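PDB 1O4T: oxalate-binding protein from Thermotoga maritima, which binds oxalate at a manganese centre inside a cupin barrel, forms homodimers and is probably an oxalate decarboxylase. Local coordinates for residues 71-76 and 80-85; 32-35 and 40-43; 50-53 and 58-61. One frame throughout, in Å; residues are numbered along the deposited sequence.

Contact 1 (71-76 and 80-85); sequences GLHKHE and EIYYIL. With MN (manganese (II) ion), chain C; OXL (oxalate ion), chain D.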
# COMPACT_ATOMS: atom_id res chain seq x y z
N GLY A 71 1.95 10.06 -17.13
CA GLY A 71 2.17 11.44 -17.50
C GLY A 71 1.72 12.40 -16.44
O GLY A 71 1.02 12.02 -15.50
N LEU A 72 2.15 13.65 -16.57
CA LEU A 72 1.80 14.68 -15.59
C LEU A 72 0.30 14.89 -15.57
O LEU A 72 -0.33 15.06 -16.62
CB LEU A 72 2.56 15.99 -15.89
CG LEU A 72 2.44 17.18 -14.91
CD1 LEU A 72 3.19 16.89 -13.61
CD2 LEU A 72 2.96 18.47 -15.53
N HIS A 73 -0.29 14.83 -14.36
CA HIS A 73 -1.69 15.15 -14.18
C HIS A 73 -1.91 15.64 -12.77
O HIS A 73 -1.12 15.37 -11.87
CB HIS A 73 -2.58 13.93 -14.41
CG HIS A 73 -2.25 12.81 -13.49
ND1 HIS A 73 -1.08 12.10 -13.58
CD2 HIS A 73 -2.90 12.32 -12.40
CE1 HIS A 73 -1.03 11.20 -12.61
NE2 HIS A 73 -2.13 11.30 -11.89
N LYS A 74 -3.03 16.32 -12.61
CA LYS A 74 -3.40 17.02 -11.41
C LYS A 74 -4.47 16.26 -10.64
O LYS A 74 -5.34 15.63 -11.24
CB LYS A 74 -3.98 18.38 -11.80
CG LYS A 74 -4.31 19.27 -10.63
CD LYS A 74 -4.73 20.60 -11.13
CE LYS A 74 -5.10 21.53 -9.99
NZ LYS A 74 -5.57 22.80 -10.58
N HIS A 75 -4.40 16.35 -9.32
CA HIS A 75 -5.41 15.84 -8.41
C HIS A 75 -6.08 16.99 -7.66
O HIS A 75 -5.41 17.86 -7.16
CB HIS A 75 -4.74 14.83 -7.46
CG HIS A 75 -4.39 13.54 -8.12
ND1 HIS A 75 -5.33 12.56 -8.36
CD2 HIS A 75 -3.23 13.08 -8.67
CE1 HIS A 75 -4.77 11.56 -9.01
NE2 HIS A 75 -3.49 11.83 -9.19
N GLU A 76 -7.41 17.03 -7.65
CA GLU A 76 -8.12 18.05 -6.89
C GLU A 76 -9.26 17.40 -6.15
O GLU A 76 -10.00 16.60 -6.73
CB GLU A 76 -8.64 19.21 -7.78
CG GLU A 76 -9.05 18.79 -9.18
CD GLU A 76 -9.28 19.95 -10.14
OE1 GLU A 76 -9.72 21.07 -9.72
OE2 GLU A 76 -9.01 19.71 -11.35
N GLU A 80 -3.17 11.37 -3.44
CA GLU A 80 -2.63 10.07 -3.86
C GLU A 80 -1.32 9.71 -3.19
O GLU A 80 -0.45 10.55 -3.00
CB GLU A 80 -2.45 10.04 -5.37
CG GLU A 80 -2.45 8.63 -5.92
CD GLU A 80 -2.57 8.55 -7.41
OE1 GLU A 80 -2.55 7.43 -7.96
OE2 GLU A 80 -2.68 9.59 -8.04
N ILE A 81 -1.19 8.44 -2.85
CA ILE A 81 0.00 7.87 -2.28
C ILE A 81 0.49 6.78 -3.24
O ILE A 81 -0.27 5.92 -3.65
CB ILE A 81 -0.31 7.22 -0.91
CG1 ILE A 81 -1.00 8.21 0.03
CG2 ILE A 81 0.98 6.63 -0.28
CD1 ILE A 81 -1.75 7.49 1.15
N TYR A 82 1.76 6.81 -3.61
CA TYR A 82 2.40 5.66 -4.18
C TYR A 82 3.30 4.98 -3.13
O TYR A 82 4.03 5.66 -2.39
CB TYR A 82 3.31 6.07 -5.32
CG TYR A 82 2.73 6.74 -6.56
CD1 TYR A 82 3.56 7.45 -7.42
CD2 TYR A 82 1.38 6.64 -6.89
CE1 TYR A 82 3.08 8.01 -8.57
CE2 TYR A 82 0.89 7.19 -8.04
CZ TYR A 82 1.74 7.90 -8.88
OH TYR A 82 1.21 8.48 -10.04
N TYR A 83 3.24 3.65 -3.05
CA TYR A 83 4.27 2.86 -2.37
C TYR A 83 5.05 2.04 -3.42
O TYR A 83 4.51 1.17 -4.13
CB TYR A 83 3.67 1.98 -1.28
CG TYR A 83 4.75 1.26 -0.50
CD1 TYR A 83 5.26 1.80 0.67
CD2 TYR A 83 5.27 0.07 -0.95
CE1 TYR A 83 6.31 1.18 1.37
CE2 TYR A 83 6.31 -0.59 -0.25
CZ TYR A 83 6.82 -0.02 0.93
OH TYR A 83 7.85 -0.63 1.61
N ILE A 84 6.34 2.34 -3.55
CA ILE A 84 7.16 1.69 -4.56
C ILE A 84 7.51 0.28 -4.12
O ILE A 84 8.15 0.08 -3.07
CB ILE A 84 8.46 2.50 -4.83
CG1 ILE A 84 8.17 3.99 -5.06
CG2 ILE A 84 9.26 1.89 -6.02
CD1 ILE A 84 7.11 4.27 -6.14
N LEU A 85 7.12 -0.70 -4.94
CA LEU A 85 7.30 -2.12 -4.63
C LEU A 85 8.55 -2.77 -5.24
O LEU A 85 9.15 -3.63 -4.59
CB LEU A 85 6.08 -2.93 -5.10
CG LEU A 85 4.69 -2.63 -4.59
CD1 LEU A 85 3.69 -3.37 -5.45
CD2 LEU A 85 4.57 -3.06 -3.18
MN MN C . -2.26 10.41 -9.93
C1 OXL D . -2.18 7.81 -10.93
C2 OXL D . -3.59 8.17 -11.14
O1 OXL D . -1.88 6.51 -11.15
O2 OXL D . -4.36 7.24 -11.73
O3 OXL D . -1.33 8.64 -10.56
O4 OXL D . -4.06 9.24 -10.75
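The manganese site of a cupin barrel brings H73 and H75, from the 71-76 segment, together with E80 of the strand 78-86. Manganese joins H73 NE2 at 2.2 Å, H75 NE2 at 2.0 Å and E80 OE2 at 2.1 Å; H114 adds the fourth protein ligand. As neighbouring ligands of the one ion, H75 NE2 and E80 OE2 stand 2.6 Å apart without a hydrogen bond, the imidazole and carboxylate planes turned 82° from each other. E80 has CG anti to its own N (chi1 -157°) and runs on extended, which carries the carboxylate to the ion. The H73 ring is fixed in rotation through its other nitrogen: ND1 gives a nearly straight hydrogen bond of 2.8 Å to G71 O, in the ring plane, leaving NE2 for the metal. H75 ND1 is likewise held, by E78. Oxalate completes the shell as a bidentate ligand through O3 and O4, and Y82 OH donates a 2.6 Å hydrogen bond to oxalate O3 at the edge of the tyrosine ring. A phenylalanine in place of Y82 would probably leave oxalate O3 bound to manganese but without this hydrogen-bond donor. Three histidines and one glutamate around a metal are the classic cupin signature.

Contact 2 (32-35 and 40-43); sequences SNMR and EVEM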
# COMPACT_ATOMS: atom_id res chain seq x y z
N SER A 32 -2.07 2.61 -22.71
CA SER A 32 -1.03 3.27 -23.49
C SER A 32 -1.11 4.79 -23.27
O SER A 32 -2.21 5.37 -23.20
CB SER A 32 -1.15 2.90 -24.96
OG SER A 32 -2.42 3.23 -25.47
N ASN A 33 0.06 5.40 -23.08
CA ASN A 33 0.18 6.83 -22.84
C ASN A 33 -0.70 7.32 -21.70
O ASN A 33 -1.43 8.29 -21.82
CB ASN A 33 -0.07 7.61 -24.15
CG ASN A 33 0.76 7.07 -25.29
OD1 ASN A 33 0.23 6.57 -26.28
ND2 ASN A 33 2.08 7.12 -25.14
N MET A 34 -0.58 6.64 -20.56
CA MET A 34 -1.44 6.90 -19.43
C MET A 34 -1.20 8.32 -18.96
O MET A 34 -0.06 8.70 -18.69
CB MET A 34 -1.15 5.93 -18.30
CG MET A 34 -2.16 6.06 -17.16
SD MET A 34 -1.85 5.00 -15.83
CE MET A 34 -3.33 5.35 -15.00
N ARG A 35 -2.27 9.09 -18.86
CA ARG A 35 -2.22 10.52 -18.56
C ARG A 35 -1.23 11.26 -19.44
O ARG A 35 -0.58 12.20 -18.98
CB ARG A 35 -1.89 10.74 -17.09
CG ARG A 35 -2.83 10.01 -16.12
CD ARG A 35 -4.28 9.98 -16.56
NE ARG A 35 -5.01 11.15 -16.08
CZ ARG A 35 -5.79 11.18 -15.01
NH1 ARG A 35 -6.39 12.31 -14.67
NH2 ARG A 35 -5.97 10.08 -14.27
N GLU A 40 3.56 1.84 -22.67
CA GLU A 40 2.40 1.11 -22.18
C GLU A 40 2.66 0.76 -20.73
O GLU A 40 3.75 0.34 -20.37
CB GLU A 40 2.19 -0.20 -22.93
CG GLU A 40 1.73 -0.10 -24.37
CD GLU A 40 1.59 -1.48 -25.02
OE1 GLU A 40 1.86 -2.50 -24.34
OE2 GLU A 40 1.19 -1.56 -26.21
N VAL A 41 1.60 0.86 -19.93
CA VAL A 41 1.59 0.65 -18.51
C VAL A 41 0.49 -0.40 -18.16
O VAL A 41 -0.38 -0.67 -18.99
CB VAL A 41 1.38 2.05 -17.92
CG1 VAL A 41 0.29 2.13 -16.90
CG2 VAL A 41 2.71 2.64 -17.50
N GLU A 42 0.59 -1.06 -17.02
CA GLU A 42 -0.44 -2.03 -16.57
C GLU A 42 -0.98 -1.63 -15.24
O GLU A 42 -0.22 -1.28 -14.34
CB GLU A 42 0.09 -3.45 -16.43
CG GLU A 42 0.44 -4.10 -17.75
CD GLU A 42 0.35 -5.61 -17.66
OE1 GLU A 42 0.88 -6.20 -16.68
OE2 GLU A 42 -0.28 -6.20 -18.56
N MET A 43 -2.30 -1.65 -15.13
CA MET A 43 -2.98 -1.31 -13.89
C MET A 43 -3.88 -2.46 -13.44
O MET A 43 -4.78 -2.85 -14.17
CB MET A 43 -3.81 -0.05 -14.07
CG MET A 43 -4.47 0.41 -12.77
SD MET A 43 -5.69 1.71 -13.04
CE MET A 43 -4.63 2.98 -13.26
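S32 meets E40 where the strand 29-32 ends against its neighbour 40-45: the two form an antiparallel, non-hydrogen-bonded pair with CA atoms 4.3 Å apart. Both side chains lie on the same face of the sheet, and S32 CB rests 4.2 Å from E40 CG, an exposed touch of aliphatic parts. At N33 the chain turns out of the strand, its backbone in a left-handed conformation, and the side-chain amide ND2 bonds to G37 O within the loop. M34 then points back toward the strand. This turn between neighbouring strands of the double-stranded beta-helix thus delivers a methionine to the oxalate pocket, of which M34 is a member. Its CG is anti to the backbone N (chi1 -173°) and the chain stays extended to the methyl, reaching past V41 to M43. On the way SD packs 3.7 Å from V41 CG1, the two side chains crossing at about a right angle. Beyond it, M34 CE meets M43 CE at 3.2 Å, closer than ordinary methyl contact and therefore doubtful in detail; a bend at the last torsion of M43 (chi3 -77°) turns its methyl to M34. M62, on the adjacent strand 56-64, packs against M34, V41 and M43 alike.

Contact 3 (50-53 and 58-61); sequences EAMH and LFAR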
# COMPACT_ATOMS: atom_id res chain seq x y z
N GLU A 50 -16.51 1.22 -4.10
CA GLU A 50 -17.61 0.68 -3.31
C GLU A 50 -17.14 -0.18 -2.13
O GLU A 50 -17.59 0.02 -1.02
CB GLU A 50 -18.61 -0.12 -4.18
CG GLU A 50 -19.55 0.75 -5.02
CD GLU A 50 -20.93 0.11 -5.27
OE1 GLU A 50 -21.34 -0.75 -4.43
OE2 GLU A 50 -21.62 0.49 -6.28
N ALA A 51 -16.23 -1.12 -2.39
CA ALA A 51 -15.58 -1.86 -1.31
C ALA A 51 -15.05 -0.88 -0.26
O ALA A 51 -15.17 -1.12 0.95
CB ALA A 51 -14.43 -2.71 -1.87
N MET A 52 -14.46 0.22 -0.71
CA MET A 52 -13.79 1.17 0.19
C MET A 52 -14.72 2.26 0.66
O MET A 52 -14.27 3.33 1.05
CB MET A 52 -12.52 1.73 -0.47
CG MET A 52 -11.48 0.65 -0.69
SD MET A 52 -9.99 1.29 -1.40
CE MET A 52 -10.59 1.77 -3.13
N HIS A 53 -16.01 1.94 0.68
CA HIS A 53 -17.09 2.81 1.18
C HIS A 53 -17.02 4.20 0.58
O HIS A 53 -17.32 5.19 1.24
CB HIS A 53 -17.05 2.88 2.71
CG HIS A 53 -17.18 1.55 3.40
ND1 HIS A 53 -18.29 1.20 4.14
CD2 HIS A 53 -16.34 0.49 3.45
CE1 HIS A 53 -18.13 -0.02 4.62
NE2 HIS A 53 -16.95 -0.48 4.21
N LEU A 58 -9.33 4.69 -5.77
CA LEU A 58 -8.36 3.82 -6.42
C LEU A 58 -7.49 3.09 -5.40
O LEU A 58 -6.95 3.71 -4.50
CB LEU A 58 -7.41 4.63 -7.32
CG LEU A 58 -6.43 3.80 -8.16
CD1 LEU A 58 -7.19 3.04 -9.25
CD2 LEU A 58 -5.39 4.69 -8.77
N PHE A 59 -7.32 1.78 -5.59
CA PHE A 59 -6.36 0.99 -4.85
C PHE A 59 -5.82 -0.04 -5.85
O PHE A 59 -6.45 -1.05 -6.10
CB PHE A 59 -6.98 0.34 -3.60
CG PHE A 59 -5.97 -0.26 -2.67
CD1 PHE A 59 -5.40 -1.49 -2.95
CD2 PHE A 59 -5.53 0.42 -1.56
CE1 PHE A 59 -4.43 -2.07 -2.13
CE2 PHE A 59 -4.53 -0.12 -0.73
CZ PHE A 59 -3.97 -1.38 -1.04
N ALA A 60 -4.67 0.27 -6.47
CA ALA A 60 -4.20 -0.45 -7.63
C ALA A 60 -2.73 -0.70 -7.58
O ALA A 60 -1.99 0.05 -6.94
CB ALA A 60 -4.50 0.32 -8.87
N ARG A 61 -2.32 -1.76 -8.25
CA ARG A 61 -0.91 -2.07 -8.45
C ARG A 61 -0.54 -1.71 -9.89
O ARG A 61 -1.21 -2.18 -10.85
CB ARG A 61 -0.65 -3.55 -8.20
CG ARG A 61 0.80 -3.89 -8.11
CD ARG A 61 1.11 -5.38 -7.97
NE ARG A 61 2.57 -5.58 -7.99
CZ ARG A 61 3.20 -6.69 -7.58
NH1 ARG A 61 2.52 -7.74 -7.13
NH2 ARG A 61 4.53 -6.74 -7.63
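M52 carries this contact with F59, and its side chain can be followed outward from a type I beta turn, E50 to H53, closed by the hydrogen bond from H53 N to E50 O at 3.0 Å. CB leaves the backbone toward segment 58-61 of strand 56-64. CG is anti to the carbonyl carbon (chi1 -66°), and with the next torsion extended the side chain reaches from the turn to the strand. SD is the first atom to arrive, 3.8 Å from F59 CB. The same sulfur makes a Met-aromatic contact with F59, 5.5 Å from the ring centroid and 59° off the ring normal, an oblique approach. The turn belongs to the long connection between strands 40-45 and 56-64, neighbours in the larger sheet of the cupin fold, so M52 ties that connection to the start of the second strand. A bend at chi3 (-68°) then swings the methyl to the backbone: CE lies 3.9 Å from F59 CB and 4.1 Å from L58 C. F59 CB faces the turn while the ring is directed elsewhere; the side chain packs on L127 and V129 of strand 124-132. The second subunit covers this region, with its F79 against M52 and its I81 against F59.

All three contacts are largely buried and reach the same antiparallel sheet, yet their chemistry follows their place in it. Contact 1, its centre about 5 Å from that of the chain, is polar and built through a metal and its ligand. Contacts 2 and 3 are methionine-led and apolar; contact 2 adds an exposed pair at its strand end, whereas contact 3 has its centre farthest out, about 13 Å from the chain's. Contacts 1 and 3 both touch the second subunit; contact 2 does not. Neighbouring strands 40-45 and 56-64 link contacts 2 and 3, where M43 CG packs 3.9 Å from A60 CB. Both also reach contact 1: M34 O probably accepts a hydrogen bond from G71 N, and L58, like M34, touches the oxalate.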